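Local atomic coordinates of tannase (Lactobacillus plantarum, PDB entry 3WA7), a protein that hydrolyses the galloyl ester bonds of tannins, as an esterase of the alpha/beta-hydrolase fold. Residues Gly248-Glu253 with Leu339-Ala344; Met214-Gln219 with Pro346-Leu351; Ala334-Leu339 with Thr422-Pro427; Ala202-His207 with Ala417-Thr422. All coordinates share one frame; numbering follows the deposited sequence. Where two conformers were deposited one is given.

Interaction 1 of 4, residues Gly248-Glu253 with Leu339-Ala344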
loop_
_atom_site.group_PDB
_atom_site.type_symbol
_atom_site.label_atom_id
_atom_site.label_comp_id
_atom_site.label_asym_id
_atom_site.label_seq_id
_atom_site.Cartn_x
_atom_site.Cartn_y
_atom_site.Cartn_z
ATOM N N GLY A 248 15.739 -18.977 10.300
ATOM C CA GLY A 248 15.368 -20.370 10.424
ATOM C C GLY A 248 15.538 -21.115 9.120
ATOM O O GLY A 248 15.776 -20.512 8.074
ATOM N N GLN A 249 15.420 -22.436 9.193
ATOM C CA GLN A 249 15.544 -23.302 8.031
ATOM C C GLN A 249 14.195 -23.961 7.788
ATOM O O GLN A 249 13.556 -24.435 8.727
ATOM C CB GLN A 249 16.588 -24.391 8.283
ATOM C CG GLN A 249 18.024 -23.908 8.333
ATOM C CD GLN A 249 18.505 -23.382 6.998
ATOM O OE1 GLN A 249 18.251 -23.983 5.952
ATOM N NE2 GLN A 249 19.216 -22.261 7.025
ATOM N N LEU A 250 13.761 -23.984 6.533
ATOM C CA LEU A 250 12.489 -24.604 6.191
ATOM C C LEU A 250 12.586 -26.110 6.392
ATOM O O LEU A 250 13.579 -26.731 6.017
ATOM C CB LEU A 250 12.121 -24.322 4.731
ATOM C CG LEU A 250 11.908 -22.866 4.314
ATOM C CD1 LEU A 250 11.503 -22.820 2.846
ATOM C CD2 LEU A 250 10.834 -22.230 5.186
ATOM N N THR A 251 11.552 -26.689 6.992
ATOM C CA THR A 251 11.512 -28.128 7.216
ATOM C C THR A 251 11.204 -28.776 5.875
ATOM O O THR A 251 10.874 -28.084 4.912
ATOM C CB THR A 251 10.397 -28.507 8.203
ATOM O OG1 THR A 251 9.142 -28.025 7.706
ATOM C CG2 THR A 251 10.666 -27.901 9.570
ATOM N N VAL A 252 11.307 -30.099 5.803
ATOM C CA VAL A 252 11.016 -30.792 4.559
ATOM C C VAL A 252 9.559 -30.529 4.192
ATOM O O VAL A 252 9.228 -30.337 3.023
ATOM C CB VAL A 252 11.251 -32.315 4.691
ATOM C CG1 VAL A 252 10.856 -33.022 3.403
ATOM C CG2 VAL A 252 12.713 -32.583 5.005
ATOM N N GLU A 253 8.698 -30.504 5.205
ATOM C CA GLU A 253 7.274 -30.263 4.995
ATOM C C GLU A 253 7.046 -28.880 4.394
ATOM O O GLU A 253 6.212 -28.711 3.502
ATOM C CB GLU A 253 6.516 -30.383 6.319
ATOM C CG GLU A 253 5.003 -30.382 6.170
ATOM C CD GLU A 253 4.290 -30.695 7.473
ATOM O OE1 GLU A 253 4.641 -31.708 8.113
ATOM O OE2 GLU A 253 3.377 -29.936 7.855
ATOM N N LEU A 339 19.843 -11.828 -2.235
ATOM C CA LEU A 339 18.941 -10.909 -1.548
ATOM C C LEU A 339 18.402 -11.516 -0.248
ATOM O O LEU A 339 18.225 -10.813 0.751
ATOM C CB LEU A 339 17.776 -10.557 -2.474
ATOM C CG LEU A 339 16.728 -9.590 -1.926
ATOM C CD1 LEU A 339 17.391 -8.278 -1.517
ATOM C CD2 LEU A 339 15.670 -9.356 -2.990
ATOM N N THR A 340 18.152 -12.822 -0.301
ATOM C CA THR A 340 17.632 -13.655 0.791
ATOM C C THR A 340 16.117 -13.651 0.972
ATOM O O THR A 340 15.422 -12.668 0.684
ATOM C CB THR A 340 18.270 -13.328 2.181
ATOM O OG1 THR A 340 17.705 -12.123 2.713
ATOM C CG2 THR A 340 19.784 -13.184 2.061
ATOM N N ARG A 341 15.617 -14.788 1.441
ATOM C CA ARG A 341 14.203 -14.981 1.719
ATOM C C ARG A 341 13.931 -14.383 3.094
ATOM O O ARG A 341 14.728 -14.549 4.016
ATOM C CB ARG A 341 13.878 -16.480 1.731
ATOM C CG ARG A 341 12.526 -16.831 2.343
ATOM C CD ARG A 341 12.451 -18.313 2.696
ATOM N NE ARG A 341 12.168 -19.167 1.545
ATOM C CZ ARG A 341 10.948 -19.404 1.068
ATOM N NH1 ARG A 341 9.886 -18.852 1.640
ATOM N NH2 ARG A 341 10.790 -20.205 0.022
HETATM N N MSE A 342 12.805 -13.694 3.231
HETATM C CA MSE A 342 12.445 -13.074 4.499
HETATM C C MSE A 342 11.459 -13.915 5.299
HETATM O O MSE A 342 11.695 -14.225 6.466
HETATM C CB MSE A 342 11.829 -11.699 4.247
HETATM C CG MSE A 342 11.433 -10.959 5.505
HETATM SE SE MSE A 342 10.365 -9.412 5.098
HETATM C CE MSE A 342 9.433 -9.252 6.779
ATOM N N LYS A 343 10.356 -14.284 4.656
ATOM C CA LYS A 343 9.296 -15.049 5.304
ATOM C C LYS A 343 9.324 -16.551 5.043
ATOM O O LYS A 343 9.830 -17.010 4.019
ATOM C CB LYS A 343 7.941 -14.480 4.878
ATOM C CG LYS A 343 7.774 -13.005 5.219
ATOM C CD LYS A 343 6.483 -12.442 4.656
ATOM C CE LYS A 343 6.293 -10.990 5.072
ATOM N NZ LYS A 343 5.018 -10.423 4.544
ATOM N N ALA A 344 8.763 -17.305 5.986
ATOM C CA ALA A 344 8.692 -18.759 5.886
ATOM C C ALA A 344 7.519 -19.171 4.996
ATOM O O ALA A 344 7.015 -18.360 4.219
ATOM C CB ALA A 344 8.544 -19.372 7.276
#

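Interaction 2 of 4, residues Met214-Gln219 with Pro346-Leu351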
loop_
_atom_site.group_PDB
_atom_site.type_symbol
_atom_site.label_atom_id
_atom_site.label_comp_id
_atom_site.label_asym_id
_atom_site.label_seq_id
_atom_site.Cartn_x
_atom_site.Cartn_y
_atom_site.Cartn_z
HETATM N N MSE A 214 1.476 -18.110 -3.113
HETATM C CA MSE A 214 1.944 -18.751 -4.337
HETATM C C MSE A 214 3.035 -17.915 -4.999
HETATM O O MSE A 214 4.023 -18.453 -5.496
HETATM C CB MSE A 214 0.792 -18.940 -5.327
HETATM C CG MSE A 214 -0.191 -20.020 -4.935
HETATM SE SE MSE A 214 -1.527 -20.247 -6.315
HETATM C CE MSE A 214 -2.487 -18.615 -6.049
ATOM N N ALA A 215 2.853 -16.597 -5.012
ATOM C CA ALA A 215 3.840 -15.719 -5.627
ATOM C C ALA A 215 5.155 -15.755 -4.860
ATOM O O ALA A 215 6.235 -15.757 -5.456
ATOM C CB ALA A 215 3.312 -14.282 -5.685
ATOM N N TYR A 216 5.067 -15.792 -3.535
ATOM C CA TYR A 216 6.268 -15.800 -2.713
ATOM C C TYR A 216 7.113 -17.041 -2.959
ATOM O O TYR A 216 8.339 -16.958 -3.033
ATOM C CB TYR A 216 5.913 -15.719 -1.225
ATOM C CG TYR A 216 6.987 -15.045 -0.395
ATOM C CD1 TYR A 216 7.159 -13.660 -0.441
ATOM C CD2 TYR A 216 7.856 -15.790 0.404
ATOM C CE1 TYR A 216 8.171 -13.029 0.285
ATOM C CE2 TYR A 216 8.876 -15.169 1.136
ATOM C CZ TYR A 216 9.026 -13.793 1.070
ATOM O OH TYR A 216 10.031 -13.174 1.780
ATOM N N GLU A 217 6.460 -18.191 -3.081
ATOM C CA GLU A 217 7.184 -19.430 -3.310
ATOM C C GLU A 217 7.681 -19.566 -4.744
ATOM O O GLU A 217 8.696 -20.215 -4.990
ATOM C CB GLU A 217 6.325 -20.625 -2.901
ATOM C CG GLU A 217 6.004 -20.616 -1.414
ATOM C CD GLU A 217 7.221 -20.280 -0.563
ATOM O OE1 GLU A 217 8.271 -20.934 -0.731
ATOM O OE2 GLU A 217 7.132 -19.362 0.277
ATOM N N TRP A 218 6.975 -18.966 -5.698
ATOM C CA TRP A 218 7.453 -19.006 -7.072
ATOM C C TRP A 218 8.810 -18.303 -7.052
ATOM O O TRP A 218 9.764 -18.729 -7.704
ATOM C CB TRP A 218 6.518 -18.244 -8.012
ATOM C CG TRP A 218 7.172 -17.921 -9.330
ATOM C CD1 TRP A 218 7.383 -18.777 -10.376
ATOM C CD2 TRP A 218 7.785 -16.679 -9.698
ATOM N NE1 TRP A 218 8.095 -18.144 -11.370
ATOM C CE2 TRP A 218 8.355 -16.856 -10.978
ATOM C CE3 TRP A 218 7.913 -15.434 -9.066
ATOM C CZ2 TRP A 218 9.043 -15.834 -11.641
ATOM C CZ3 TRP A 218 8.601 -14.414 -9.727
ATOM C CH2 TRP A 218 9.157 -14.624 -11.002
ATOM N N GLN A 219 8.889 -17.224 -6.279
ATOM C CA GLN A 219 10.120 -16.452 -6.186
ATOM C C GLN A 219 11.222 -17.063 -5.323
ATOM O O GLN A 219 12.386 -17.097 -5.731
ATOM C CB GLN A 219 9.812 -15.048 -5.671
ATOM C CG GLN A 219 11.038 -14.142 -5.591
ATOM C CD GLN A 219 10.664 -12.703 -5.306
ATOM O OE1 GLN A 219 9.802 -12.136 -5.975
ATOM N NE2 GLN A 219 11.317 -12.101 -4.318
ATOM N N PRO A 346 3.581 -21.010 4.828
ATOM C CA PRO A 346 3.240 -19.976 3.845
ATOM C C PRO A 346 3.661 -18.625 4.417
ATOM O O PRO A 346 3.652 -18.439 5.634
ATOM C CB PRO A 346 1.720 -20.098 3.722
ATOM C CG PRO A 346 1.446 -21.529 4.104
ATOM C CD PRO A 346 2.366 -21.714 5.276
ATOM N N ALA A 347 4.023 -17.686 3.549
ATOM C CA ALA A 347 4.464 -16.370 4.003
ATOM C C ALA A 347 3.344 -15.472 4.525
ATOM O O ALA A 347 3.590 -14.593 5.355
ATOM C CB ALA A 347 5.213 -15.652 2.871
ATOM N N PHE A 348 2.122 -15.690 4.047
ATOM C CA PHE A 348 0.992 -14.865 4.461
ATOM C C PHE A 348 -0.092 -15.632 5.209
ATOM O O PHE A 348 -0.489 -15.237 6.305
ATOM C CB PHE A 348 0.395 -14.152 3.242
ATOM C CG PHE A 348 1.367 -13.226 2.557
ATOM C CD1 PHE A 348 2.360 -13.731 1.723
ATOM C CD2 PHE A 348 1.334 -11.856 2.805
ATOM C CE1 PHE A 348 3.314 -12.887 1.148
ATOM C CE2 PHE A 348 2.283 -11.002 2.237
ATOM C CZ PHE A 348 3.274 -11.519 1.408
ATOM N N ASP A 349 -0.581 -16.722 4.629
ATOM C CA ASP A 349 -1.607 -17.494 5.312
ATOM C C ASP A 349 -0.941 -18.604 6.120
ATOM O O ASP A 349 -0.852 -19.749 5.673
ATOM C CB ASP A 349 -2.600 -18.088 4.311
ATOM C CG ASP A 349 -3.874 -18.574 4.982
ATOM O OD1 ASP A 349 -3.873 -18.710 6.223
ATOM O OD2 ASP A 349 -4.871 -18.821 4.276
ATOM N N GLN A 350 -0.457 -18.253 7.310
ATOM C CA GLN A 350 0.206 -19.225 8.173
ATOM C C GLN A 350 -0.752 -20.326 8.611
ATOM O O GLN A 350 -1.921 -20.067 8.896
ATOM C CB GLN A 350 0.811 -18.521 9.386
ATOM C CG GLN A 350 2.208 -17.981 9.153
ATOM C CD GLN A 350 3.259 -19.069 9.248
ATOM O OE1 GLN A 350 3.443 -19.675 10.304
ATOM N NE2 GLN A 350 3.951 -19.327 8.144
ATOM N N LEU A 351 -0.251 -21.557 8.659
ATOM C CA LEU A 351 -1.088 -22.686 9.034
ATOM C C LEU A 351 -1.619 -22.583 10.457
ATOM O O LEU A 351 -2.670 -23.147 10.771
ATOM C CB LEU A 351 -0.319 -24.000 8.861
ATOM C CG LEU A 351 0.254 -24.248 7.463
ATOM C CD1 LEU A 351 0.833 -25.658 7.403
ATOM C CD2 LEU A 351 -0.829 -24.073 6.408
HETATM O O HOH W 1 4.568 -18.568 0.975
#

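Interaction 3 of 4, residues Ala334-Leu339 with Thr422-Pro427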
loop_
_atom_site.group_PDB
_atom_site.type_symbol
_atom_site.label_atom_id
_atom_site.label_comp_id
_atom_site.label_asym_id
_atom_site.label_seq_id
_atom_site.Cartn_x
_atom_site.Cartn_y
_atom_site.Cartn_z
ATOM N N ALA A 334 20.220 -16.444 -8.741
ATOM C CA ALA A 334 21.399 -16.038 -7.982
ATOM C C ALA A 334 21.115 -14.750 -7.213
ATOM O O ALA A 334 21.501 -14.616 -6.052
ATOM C CB ALA A 334 22.588 -15.842 -8.916
ATOM N N TYR A 335 20.435 -13.808 -7.862
ATOM C CA TYR A 335 20.102 -12.542 -7.213
ATOM C C TYR A 335 19.207 -12.778 -5.998
ATOM O O TYR A 335 19.444 -12.225 -4.920
ATOM C CB TYR A 335 19.387 -11.605 -8.193
ATOM C CG TYR A 335 18.904 -10.320 -7.550
ATOM C CD1 TYR A 335 19.804 -9.322 -7.188
ATOM C CD2 TYR A 335 17.550 -10.125 -7.263
ATOM C CE1 TYR A 335 19.373 -8.157 -6.552
ATOM C CE2 TYR A 335 17.108 -8.967 -6.627
ATOM C CZ TYR A 335 18.029 -7.987 -6.274
ATOM O OH TYR A 335 17.607 -6.839 -5.641
ATOM N N LEU A 336 18.179 -13.600 -6.176
ATOM C CA LEU A 336 17.250 -13.891 -5.089
ATOM C C LEU A 336 17.931 -14.552 -3.899
ATOM O O LEU A 336 17.620 -14.241 -2.748
ATOM C CB LEU A 336 16.100 -14.758 -5.609
ATOM C CG LEU A 336 15.265 -14.005 -6.650
ATOM C CD1 LEU A 336 14.273 -14.940 -7.313
ATOM C CD2 LEU A 336 14.552 -12.830 -5.977
ATOM N N LYS A 337 18.863 -15.462 -4.170
ATOM C CA LYS A 337 19.581 -16.132 -3.092
ATOM C C LYS A 337 20.441 -15.105 -2.357
ATOM O O LYS A 337 20.579 -15.147 -1.133
ATOM C CB LYS A 337 20.465 -17.247 -3.659
ATOM C CG LYS A 337 21.279 -17.992 -2.613
ATOM C CD LYS A 337 22.101 -19.106 -3.251
ATOM C CE LYS A 337 22.933 -19.841 -2.211
ATOM N NZ LYS A 337 23.788 -20.900 -2.827
ATOM N N SER A 338 21.012 -14.180 -3.121
ATOM C CA SER A 338 21.863 -13.131 -2.572
ATOM C C SER A 338 21.031 -12.156 -1.738
ATOM O O SER A 338 21.447 -11.724 -0.667
ATOM C CB SER A 338 22.564 -12.384 -3.716
ATOM O OG SER A 338 23.470 -11.413 -3.224
ATOM N N LEU A 339 19.843 -11.828 -2.235
ATOM C CA LEU A 339 18.941 -10.909 -1.548
ATOM C C LEU A 339 18.402 -11.516 -0.248
ATOM O O LEU A 339 18.225 -10.813 0.751
ATOM C CB LEU A 339 17.776 -10.557 -2.474
ATOM C CG LEU A 339 16.728 -9.590 -1.926
ATOM C CD1 LEU A 339 17.391 -8.278 -1.517
ATOM C CD2 LEU A 339 15.670 -9.356 -2.990
ATOM N N THR A 422 7.027 -9.199 0.046
ATOM C CA THR A 422 6.115 -9.892 -0.851
ATOM C C THR A 422 6.870 -10.027 -2.169
ATOM O O THR A 422 7.800 -9.267 -2.434
ATOM C CB THR A 422 4.783 -9.118 -1.053
ATOM O OG1 THR A 422 3.820 -9.985 -1.665
ATOM C CG2 THR A 422 4.987 -7.888 -1.928
ATOM N N SER A 423 6.495 -11.002 -2.984
ATOM C CA SER A 423 7.171 -11.209 -4.260
ATOM C C SER A 423 7.056 -10.013 -5.194
ATOM O O SER A 423 6.058 -9.289 -5.178
ATOM C CB SER A 423 6.602 -12.438 -4.972
ATOM O OG SER A 423 7.113 -12.530 -6.293
ATOM N N PHE A 424 8.089 -9.815 -6.009
ATOM C CA PHE A 424 8.107 -8.736 -6.990
ATOM C C PHE A 424 6.946 -8.945 -7.952
ATOM O O PHE A 424 6.446 -7.996 -8.546
ATOM C CB PHE A 424 9.418 -8.763 -7.780
ATOM C CG PHE A 424 10.636 -8.542 -6.937
ATOM C CD1 PHE A 424 11.657 -9.487 -6.905
ATOM C CD2 PHE A 424 10.763 -7.384 -6.174
ATOM C CE1 PHE A 424 12.794 -9.282 -6.119
ATOM C CE2 PHE A 424 11.890 -7.169 -5.387
ATOM C CZ PHE A 424 12.908 -8.118 -5.360
ATOM N N ALA A 425 6.526 -10.200 -8.100
ATOM C CA ALA A 425 5.423 -10.536 -8.998
ATOM C C ALA A 425 4.130 -9.820 -8.629
ATOM O O ALA A 425 3.335 -9.479 -9.501
ATOM C CB ALA A 425 5.191 -12.044 -8.997
ATOM N N ILE A 426 3.920 -9.600 -7.333
ATOM C CA ILE A 426 2.711 -8.938 -6.858
ATOM C C ILE A 426 2.533 -7.518 -7.419
ATOM O O ILE A 426 1.511 -7.220 -8.034
ATOM C CB ILE A 426 2.673 -8.938 -5.306
ATOM C CG1 ILE A 426 2.474 -10.375 -4.802
ATOM C CG2 ILE A 426 1.564 -8.031 -4.794
ATOM C CD1 ILE A 426 1.166 -11.029 -5.258
ATOM N N PRO A 427 3.512 -6.618 -7.209
ATOM C CA PRO A 427 3.310 -5.276 -7.767
ATOM C C PRO A 427 3.358 -5.278 -9.302
ATOM O O PRO A 427 2.717 -4.454 -9.955
ATOM C CB PRO A 427 4.443 -4.459 -7.139
ATOM C CG PRO A 427 5.514 -5.487 -6.900
ATOM C CD PRO A 427 4.728 -6.669 -6.381
#

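Interaction 4 of 4, residues Ala202-His207 with Ala417-Thr422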
loop_
_atom_site.group_PDB
_atom_site.type_symbol
_atom_site.label_atom_id
_atom_site.label_comp_id
_atom_site.label_asym_id
_atom_site.label_seq_id
_atom_site.Cartn_x
_atom_site.Cartn_y
_atom_site.Cartn_z
ATOM N N ALA A 202 1.128 4.437 -4.314
ATOM C CA ALA A 202 1.282 3.308 -3.410
ATOM C C ALA A 202 2.690 2.750 -3.393
ATOM O O ALA A 202 3.257 2.428 -4.440
ATOM C CB ALA A 202 0.297 2.207 -3.785
ATOM N N TYR A 203 3.254 2.646 -2.195
ATOM C CA TYR A 203 4.584 2.085 -2.020
ATOM C C TYR A 203 4.422 0.665 -1.495
ATOM O O TYR A 203 3.640 0.419 -0.571
ATOM C CB TYR A 203 5.405 2.926 -1.042
ATOM C CG TYR A 203 5.732 4.297 -1.582
ATOM C CD1 TYR A 203 4.834 5.353 -1.442
ATOM C CD2 TYR A 203 6.921 4.528 -2.274
ATOM C CE1 TYR A 203 5.111 6.609 -1.976
ATOM C CE2 TYR A 203 7.207 5.775 -2.813
ATOM C CZ TYR A 203 6.297 6.812 -2.660
ATOM O OH TYR A 203 6.585 8.052 -3.180
ATOM N N CYS A 204 5.156 -0.260 -2.108
ATOM C CA CYS A 204 5.127 -1.682 -1.765
ATOM C C CYS A 204 3.770 -2.156 -1.252
ATOM O O CYS A 204 3.663 -2.701 -0.156
ATOM C CB CYS A 204 6.229 -2.019 -0.746
ATOM S SG CYS A 204 6.216 -1.098 0.822
ATOM N N PRO A 205 2.710 -1.967 -2.054
ATOM C CA PRO A 205 1.377 -2.395 -1.625
ATOM C C PRO A 205 1.293 -3.896 -1.375
ATOM O O PRO A 205 1.464 -4.704 -2.289
ATOM C CB PRO A 205 0.477 -1.940 -2.773
ATOM C CG PRO A 205 1.392 -2.021 -3.970
ATOM C CD PRO A 205 2.677 -1.428 -3.426
ATOM N N ILE A 206 1.044 -4.261 -0.124
ATOM C CA ILE A 206 0.926 -5.663 0.247
ATOM C C ILE A 206 -0.539 -6.018 0.024
ATOM O O ILE A 206 -1.363 -5.916 0.932
ATOM C CB ILE A 206 1.315 -5.872 1.722
ATOM C CG1 ILE A 206 2.740 -5.360 1.956
ATOM C CG2 ILE A 206 1.222 -7.349 2.086
ATOM C CD1 ILE A 206 3.814 -6.129 1.192
ATOM N N HIS A 207 -0.848 -6.410 -1.210
ATOM C CA HIS A 207 -2.211 -6.745 -1.611
ATOM C C HIS A 207 -2.269 -8.090 -2.337
ATOM O O HIS A 207 -1.263 -8.793 -2.429
ATOM C CB HIS A 207 -2.747 -5.654 -2.536
ATOM C CG HIS A 207 -2.117 -5.659 -3.896
ATOM N ND1 HIS A 207 -0.800 -5.310 -4.112
ATOM C CD2 HIS A 207 -2.614 -6.021 -5.102
ATOM C CE1 HIS A 207 -0.514 -5.460 -5.394
ATOM N NE2 HIS A 207 -1.597 -5.891 -6.016
ATOM N N ALA A 417 13.659 -2.816 -4.955
ATOM C CA ALA A 417 14.308 -4.008 -5.489
ATOM C C ALA A 417 14.899 -4.870 -4.377
ATOM O O ALA A 417 15.296 -6.008 -4.616
ATOM C CB ALA A 417 15.395 -3.616 -6.488
ATOM N N ALA A 418 14.955 -4.331 -3.161
ATOM C CA ALA A 418 15.488 -5.083 -2.027
ATOM C C ALA A 418 14.386 -5.390 -1.012
ATOM O O ALA A 418 14.660 -5.823 0.107
ATOM C CB ALA A 418 16.619 -4.304 -1.359
ATOM N N ASP A 419 13.142 -5.173 -1.423
ATOM C CA ASP A 419 11.977 -5.413 -0.574
ATOM C C ASP A 419 11.502 -6.856 -0.765
ATOM O O ASP A 419 11.019 -7.216 -1.838
ATOM C CB ASP A 419 10.860 -4.434 -0.960
ATOM C CG ASP A 419 9.635 -4.550 -0.073
ATOM O OD1 ASP A 419 9.361 -5.654 0.437
ATOM O OD2 ASP A 419 8.926 -3.531 0.093
ATOM N N ARG A 420 11.640 -7.672 0.281
ATOM C CA ARG A 420 11.239 -9.078 0.230
ATOM C C ARG A 420 9.980 -9.386 1.041
ATOM O O ARG A 420 9.708 -10.549 1.350
ATOM C CB ARG A 420 12.382 -9.964 0.740
ATOM C CG ARG A 420 13.730 -9.637 0.124
ATOM C CD ARG A 420 14.672 -9.084 1.168
ATOM N NE ARG A 420 15.094 -10.113 2.112
ATOM C CZ ARG A 420 14.863 -10.085 3.421
ATOM N NH1 ARG A 420 14.200 -9.071 3.968
ATOM N NH2 ARG A 420 15.305 -11.075 4.190
ATOM N N ASP A 421 9.208 -8.359 1.388
ATOM C CA ASP A 421 7.995 -8.580 2.171
ATOM C C ASP A 421 6.921 -9.295 1.364
ATOM O O ASP A 421 6.016 -9.915 1.921
ATOM C CB ASP A 421 7.473 -7.258 2.733
ATOM C CG ASP A 421 8.277 -6.791 3.929
ATOM O OD1 ASP A 421 9.482 -6.508 3.767
ATOM O OD2 ASP A 421 7.709 -6.723 5.040
ATOM N N THR A 422 7.027 -9.199 0.046
ATOM C CA THR A 422 6.115 -9.892 -0.851
ATOM C C THR A 422 6.870 -10.027 -2.169
ATOM O O THR A 422 7.800 -9.267 -2.434
ATOM C CB THR A 422 4.783 -9.118 -1.053
ATOM O OG1 THR A 422 3.820 -9.985 -1.665
ATOM C CG2 THR A 422 4.987 -7.888 -1.928
HETATM O O HOH W 2 1.237 -9.229 -1.084
#

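Interaction 1 of 4, residues Gly248-Glu253 with Leu339-Ala344
Leu250 and Arg341 reach for each other from opposite directions, an example of how an aliphatic branch can pack on the flat of a charged group while its N-H groups are bonded to polar partners. Leu250 CD1 sits over one face of the guanidinium, off centre, 3.9 Å from Arg341 CZ. The other branch of the same leucine turns to the backbone beyond: Leu250 CD2 lies 4.1 Å from Ala344 CA and 4.2 Å from Ala344 CB. One forked side chain touches both an arginine and the loop that arginine helps to shape.

The arginine leaves its backbone extended, then bends at chi3 (-80°), which turns the guanidinium so that NH1 reaches back to its own loop. Arg341 NH1 donates to Lys343 O at 3.0 Å with an N-H...O angle of 169°, the oxygen lying in the guanidinium plane. Further partners fix the rotation of the group: NH2 forms a salt bridge with Glu217, and NE donates to Ile223 O. With three polar partners, one of them in its plane, the group is held where a methyl can rest on it.

In the fold, Leu250 occupies the short link between strand 241-249 and helix 252-271, while Arg341 and Ala344 belong to the loop that follows helix 332-339. Arg341 packs on Trp226 of strand 225-232 and on Ser258 of helix 252-271, and Ala344 leans on Glu254 of that helix.

Interaction 2 of 4, residues Met214-Gln219 with Pro346-Leu351
Ala347 sets its methyl on one face of the Tyr216 ring, a compact case of a CH-pi contact joining a loop to a helix. Ala347 CB stands 4.0 Å from the centroid of the Tyr216 ring, 26° off the normal, and is displaced toward the rim, so that its closest approach is 3.6 Å to Tyr216 CD2. A chi1 of -151°, roughly anti to the backbone N, turns the tyrosine ring so that one face meets the methyl.

A second apolar contact involves another ring. Phe348 brings an edge to the tyrosine, its CE1 lying 4.2 Å from Tyr216 CD1, with that tyrosine atom close to the phenylalanine plane.

The polar link across the contact runs through one water. It donates to Glu217 OE2 at 2.8 Å and accepts from Ala347 N at 2.8 Å, so the water takes the backbone N-H and passes the link on to a carboxylate that does not reach it directly. The other oxygen, Glu217 OE1, accepts from Ser258. Tyr216 OH is bonded to Arg420 O, its strongest partner, and also meets the backbone N-H groups of Met342 and Lys343.

The loop itself enters through a cis peptide bond before Pro346.

The residues of helix 209-220 thus face the long loop between helices 332-339 and 356-360. Helix 252-271 packs against Met214, Ala215 and Glu217, while Asp213, also of helix 209-220, accepts from Phe348 N.

Interaction 3 of 4, residues Ala334-Leu339 with Thr422-Pro427
Phe424 points the far end of its ring at helix 332-339 and is met there by two leucines near its plane. Leu339 CD2 approaches Phe424 CZ from the opposite direction, to 3.8 Å, and Leu336 CD2 passes alongside to reach Phe424 CE1 at 4.0 Å. The same Phe424 CE1 lies near the plane of the Tyr335 ring, at its edge, 4.4 Å from Tyr335 CE2. Three residues of one helix thus meet the CE1 and CZ end of a single aromatic. For Leu339, a chi1 of -179° sets CG anti to the backbone N and carries CD2 out to Phe424 CZ.

The next shell holds the phenylalanine backbone. Gln219 OE1 accepts from Phe424 N and is also hydrogen-bonded to Ser423 OG. Ser423 OG in turn takes a capping bond of 3.0 Å from Ala425 N, at the entry to helix 425-436. On the other side of the contact, Tyr335 is anchored by its OH to Ala417 O and makes an edge-to-face contact with Tyr317.

This is plain apolar packing in an alpha/beta-hydrolase: helix 332-339, from the long insertion between strands 199-203 and 410-414, rests on the residue leading into core helix 425-436.

Interaction 4 of 4, residues Ala202-His207 with Ala417-Thr422
Asp419 extends its carboxylate through a chi1 of -176°, CG anti to the backbone N, while a chi1 of 57° in Cys204 keeps SG near that acid, the bond from CA to CB already pointing to the acid's loop. Asp419 OD2 lies 3.2 Å from Cys204 CB and 3.7 Å from Cys204 SG. The setting is the alpha/beta-hydrolase fold, in which loops at the carboxyl ends of the parallel strands build the active site; here they follow strands 199-203 and 410-414. Asp419 is probably the acid of a Ser-His-Asp triad with Ser163 and His451.

The two oxygens of this carboxylate are employed differently. OD2 accepts from His451 ND1, whereas Asp419 OD1 receives Asp421 N at 2.9 Å, nearly along the C-O axis. This second bond closes an Asx turn and restrains the rotation of the acid from within its own loop.

Further along, Ile206 carries the apolar part. Its CD1 meets Thr422 CG2 at 3.8 Å and Asp421 CB at 4.1 Å, the isoleucine and threonine side chains lying alongside and running opposite ways. Ile206 also touches Ser163, the likely nucleophile, so this packing connects the surroundings of two triad members.

Near the end of the first loop, His207 ND1 donates back to Pro205 O at 3.0 Å; the oxygen lies in the ring plane, but the donor stands above the carbonyl plane. A water joins the loops at this point, donating to His207 O at 2.9 Å and lying 2.8 Å from Thr422 OG1.

Read from the N terminus, strand 199-203 opens interaction 4, whose long loop closes only after strand 410-414. Helix 209-220 follows and opens interaction 2, which closes at 346-351 within that span. Interaction 1, from 248-253 to 339-344, lies inside both. Interaction 3 starts at 334-339 and ends at 422-427, so it crosses each of the others; it shares Leu339 with interaction 1 and Thr422 with interaction 4. Lys343 packs on Phe348, joining interactions 1 and 2, which link parts of the inserted region; its NZ reaches Asp421 O of interaction 4. Interaction 3 ties the insertion to the entry of helix 425-436, and interaction 4 joins two loops of the probable active site.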